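Local coordinates for glycoside hydrolase family 81 (Clostridium thermocellum, PDB 6FOP), which probably hydrolyses beta-1,3-glucans such as laminarin for the cellulosome, as a family 81 glucanase, at residues 198-203 and 251-256; 469-472 and 477-480. All blocks are in the same frame, centred on the assembly; numbering follows the deposited sequence. Where two conformers were deposited one is given.

Contact 1 of 2, residues 198-203 and 251-256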
# COMPACT_ATOMS: atom_id res chain seq x y z
N LYS A 198 13.74 32.32 -20.23
CA LYS A 198 13.48 31.66 -18.95
C LYS A 198 12.03 31.31 -18.89
O LYS A 198 11.15 32.15 -19.13
CB LYS A 198 13.81 32.59 -17.81
CG LYS A 198 15.19 33.17 -17.90
CD LYS A 198 15.50 33.87 -16.59
CE LYS A 198 16.70 34.73 -16.80
NZ LYS A 198 17.13 35.42 -15.56
N ASN A 199 11.77 30.04 -18.61
CA ASN A 199 10.41 29.55 -18.75
C ASN A 199 10.00 28.59 -17.63
O ASN A 199 8.97 27.93 -17.73
CB ASN A 199 10.22 28.87 -20.11
CG ASN A 199 10.44 29.79 -21.26
OD1 ASN A 199 9.53 30.50 -21.67
ND2 ASN A 199 11.64 29.81 -21.78
N TYR A 200 10.77 28.61 -16.56
CA TYR A 200 10.46 27.83 -15.36
C TYR A 200 9.70 28.68 -14.34
O TYR A 200 9.80 29.91 -14.32
CB TYR A 200 11.76 27.27 -14.75
CG TYR A 200 12.81 28.31 -14.47
CD1 TYR A 200 13.76 28.65 -15.45
CD2 TYR A 200 12.89 28.95 -13.25
CE1 TYR A 200 14.71 29.61 -15.20
CE2 TYR A 200 13.86 29.92 -13.01
CZ TYR A 200 14.78 30.23 -13.99
OH TYR A 200 15.73 31.22 -13.80
N PHE A 201 8.90 28.02 -13.50
CA PHE A 201 7.99 28.74 -12.57
C PHE A 201 7.62 27.72 -11.50
O PHE A 201 7.32 26.58 -11.84
CB PHE A 201 6.75 29.20 -13.32
CG PHE A 201 5.77 29.98 -12.50
CD1 PHE A 201 5.93 31.35 -12.33
CD2 PHE A 201 4.71 29.35 -11.87
CE1 PHE A 201 5.05 32.08 -11.59
CE2 PHE A 201 3.80 30.09 -11.10
CZ PHE A 201 3.99 31.45 -10.96
N SER A 202 7.66 28.11 -10.23
CA SER A 202 7.24 27.18 -9.16
C SER A 202 6.36 27.87 -8.15
O SER A 202 6.33 29.10 -8.08
CB SER A 202 8.43 26.51 -8.48
OG SER A 202 9.22 27.46 -7.81
N ILE A 203 5.67 27.07 -7.35
CA ILE A 203 4.84 27.57 -6.25
C ILE A 203 5.15 26.71 -5.04
O ILE A 203 5.66 25.57 -5.19
CB ILE A 203 3.34 27.56 -6.59
CG1 ILE A 203 2.77 26.13 -6.68
CG2 ILE A 203 3.09 28.32 -7.88
CD1 ILE A 203 2.33 25.49 -5.37
N VAL A 251 18.88 22.46 -10.77
CA VAL A 251 18.89 23.84 -10.28
C VAL A 251 18.69 24.81 -11.44
O VAL A 251 19.55 24.95 -12.32
CB VAL A 251 20.21 24.15 -9.56
CG1 VAL A 251 20.18 25.58 -9.03
CG2 VAL A 251 20.47 23.15 -8.43
N LYS A 252 17.56 25.50 -11.43
CA LYS A 252 17.19 26.42 -12.52
C LYS A 252 17.86 27.79 -12.41
O LYS A 252 18.08 28.46 -13.42
CB LYS A 252 15.68 26.58 -12.64
CG LYS A 252 14.94 25.26 -12.83
CD LYS A 252 15.37 24.54 -14.11
CE LYS A 252 14.73 23.19 -14.24
NZ LYS A 252 15.35 22.48 -15.40
N GLU A 253 18.19 28.22 -11.20
CA GLU A 253 18.98 29.44 -10.97
C GLU A 253 19.44 29.42 -9.53
O GLU A 253 18.91 28.65 -8.72
CB GLU A 253 18.20 30.72 -11.27
CG GLU A 253 16.95 30.89 -10.43
CD GLU A 253 16.40 32.31 -10.58
OE1 GLU A 253 15.75 32.60 -11.63
OE2 GLU A 253 16.58 33.09 -9.62
N GLY A 254 20.39 30.28 -9.21
CA GLY A 254 20.88 30.49 -7.87
C GLY A 254 21.95 29.50 -7.45
O GLY A 254 22.26 28.57 -8.18
N THR A 255 22.48 29.70 -6.25
CA THR A 255 23.58 28.92 -5.74
C THR A 255 23.17 27.97 -4.62
O THR A 255 24.02 27.31 -4.05
CB THR A 255 24.70 29.85 -5.24
OG1 THR A 255 24.14 30.79 -4.31
CG2 THR A 255 25.33 30.62 -6.43
N ASN A 256 21.88 27.89 -4.30
CA ASN A 256 21.42 26.90 -3.36
C ASN A 256 21.14 25.59 -4.09
O ASN A 256 20.65 25.57 -5.23
CB ASN A 256 20.15 27.39 -2.64
CG ASN A 256 20.40 28.64 -1.83
OD1 ASN A 256 21.26 28.65 -0.97
ND2 ASN A 256 19.67 29.70 -2.10
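Tyr200, at the start of strand 200-206, reaches across to Lys252 and Glu253 in the loop that follows strand 240-251, and nearly all of the contact runs along this one side chain. From CB, the first torsion sets CG between the backbone N and carbonyl carbon (chi1 54°) and sends the ring toward the loop. CG and CD2 then come under the beta carbon of Lys252, with Tyr200 CD2 3.7 Å from Lys252 CB. That methylene sits almost exactly over the ring centre, 3.6 Å from the centroid and 8° off the normal, a face-on CH-pi contact. The lysine chain bends beyond CB, and its amine leads away from the tyrosine. Farther out, CE2 and CZ pass the carboxylate of Glu253, which is turned 80° from the ring. At the tip, Tyr200 OH donates a 2.6 Å hydrogen bond to Glu253 OE1, which lies in the ring plane and receives it on the anti lone pair. The backbone N of Ser178 also bonds this oxygen, while Gln161 holds OE2, so the carboxylate is fixed from several directions. Pro177, Tyr222 and Phe224 also touch the Tyr200 side chain. A short phenol-carboxylate bond with additional N-H donors would be expected to stabilise the negative charge of Glu253, and it joins the start of an inner strand of the sheet to this surface loop through both a polar tip and an apolar ring face.

Contact 2 of 2, residues 469-472 and 477-480. With CA (calcium ion), chain B.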
# COMPACT_ATOMS: atom_id res chain seq x y z
N ASN A 469 0.83 -1.97 -6.86
CA ASN A 469 -0.16 -1.59 -5.85
C ASN A 469 0.40 -0.78 -4.67
O ASN A 469 -0.33 0.04 -4.09
CB ASN A 469 -0.94 -2.78 -5.37
CG ASN A 469 -1.80 -3.34 -6.48
OD1 ASN A 469 -1.34 -4.22 -7.22
ND2 ASN A 469 -3.01 -2.83 -6.64
N PHE A 470 1.68 -0.95 -4.35
CA PHE A 470 2.26 -0.30 -3.19
C PHE A 470 2.63 1.14 -3.53
O PHE A 470 3.24 1.36 -4.58
CB PHE A 470 3.48 -1.04 -2.70
CG PHE A 470 3.96 -0.59 -1.36
CD1 PHE A 470 3.19 -0.87 -0.21
CD2 PHE A 470 5.16 0.05 -1.20
CE1 PHE A 470 3.63 -0.47 1.04
CE2 PHE A 470 5.60 0.43 0.06
CZ PHE A 470 4.82 0.17 1.18
N ASP A 471 2.34 2.08 -2.63
CA ASP A 471 2.75 3.50 -2.74
C ASP A 471 3.93 3.67 -1.75
O ASP A 471 3.73 3.64 -0.53
CB ASP A 471 1.59 4.38 -2.35
CG ASP A 471 1.89 5.88 -2.42
OD1 ASP A 471 3.06 6.26 -2.15
OD2 ASP A 471 0.91 6.64 -2.65
N PRO A 472 5.14 3.82 -2.27
CA PRO A 472 6.30 3.87 -1.37
C PRO A 472 6.30 5.01 -0.36
O PRO A 472 6.94 4.91 0.70
CB PRO A 472 7.50 3.98 -2.32
CG PRO A 472 7.00 3.55 -3.64
CD PRO A 472 5.55 3.85 -3.69
N SER A 477 -0.74 0.32 0.25
CA SER A 477 -1.23 0.02 -1.05
C SER A 477 -2.51 0.73 -1.44
O SER A 477 -3.22 1.29 -0.57
CB SER A 477 -1.35 -1.49 -1.20
OG SER A 477 -0.10 -2.11 -0.99
N TRP A 478 -2.80 0.68 -2.73
CA TRP A 478 -3.98 1.29 -3.30
C TRP A 478 -4.75 0.28 -4.14
O TRP A 478 -4.17 -0.49 -4.94
CB TRP A 478 -3.62 2.46 -4.19
CG TRP A 478 -3.06 3.68 -3.52
CD1 TRP A 478 -1.84 4.23 -3.77
CD2 TRP A 478 -3.70 4.57 -2.61
NE1 TRP A 478 -1.66 5.38 -3.05
CE2 TRP A 478 -2.79 5.62 -2.33
CE3 TRP A 478 -4.93 4.56 -1.94
CZ2 TRP A 478 -3.11 6.68 -1.51
CZ3 TRP A 478 -5.25 5.63 -1.12
CH2 TRP A 478 -4.32 6.66 -0.89
N ALA A 479 -6.07 0.30 -3.96
CA ALA A 479 -6.95 -0.66 -4.62
C ALA A 479 -7.39 -0.28 -6.02
O ALA A 479 -7.50 -1.15 -6.88
CB ALA A 479 -8.16 -0.92 -3.75
N SER A 480 -7.66 1.02 -6.26
CA SER A 480 -8.25 1.42 -7.55
C SER A 480 -7.17 1.52 -8.61
O SER A 480 -6.17 2.18 -8.40
CB SER A 480 -8.94 2.78 -7.41
OG SER A 480 -9.50 3.21 -8.63
CA CA B . 2.67 1.86 -6.78
O HOH W 1 0.63 2.39 -5.58
O HOH W 2 2.83 4.23 -6.26
O HOH W 3 1.91 2.56 -8.92
O HOH W 4 4.83 2.37 -7.66
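Asn469 O, bonded to the backbone N of Trp478 at 2.9 Å, also receives a weak bond from a calcium-bound water, so a turn of chain is coupled to the metal through one carbonyl. The next carbonyl binds the ion directly: Phe470 O lies 2.3 Å from calcium, whose shell is completed by four waters and the backbone oxygens of Leu467 and Arg468. Phe470 and Ser477 form an antiparallel non-hydrogen-bonded pair, and Ser477 OG meets the edge of the Phe470 ring, 3.6 Å from Phe470 CD1. This hydroxyl has its hydrogen-bond partner in Glu527. Asn469 grips Trp478 a second time through its side chain: ND2 donates to Trp478 O over 3.1 Å, nearly straight at 171°, with the acceptor in the amide plane. One residue beyond Phe470, Asp471 holds CG anti to its backbone N (chi1 180°) and lies alongside the indole. There Trp478 NE1 gives a 2.9 Å bond to the anti lone pair of Asp471 OD2, with the acceptor close to the indole plane and the carboxylate plane turned 51° from the ring. Asp471 OD1 meanwhile accepts from the backbone N of Tyr473 and Glu474, tying the carboxylate to the intervening turn. In the protein interior, this small hairpin packs Phe470 on helix 514-534, sets Asn469 and Ser477 against His417 of helix 416-433, and meets strand 490-491 through Ser477 and Ala479.

In the fold
From the N terminus, the chain first reaches contact 1, where strand 200-206 of the eight-stranded antiparallel sheet meets the loop after strand 240-251. The contact closes a long excursion of 47 residues that includes helix 211-220 and strand 223-235. Contact 2 opens well after that, closing a turn of only four residues within the family 81 C-terminal domain. The two therefore follow in series, neither nesting nor crossing. The centres of contacts 1 and 2 are about 32 Å apart, and the nearest atoms of contacts 1 and 2 about 19 Å apart. Contact 1 ties one strand to a loop at the surface of the beta-rich part, whereas contact 2 fastens a calcium-binding hairpin among helices near the chain's centre.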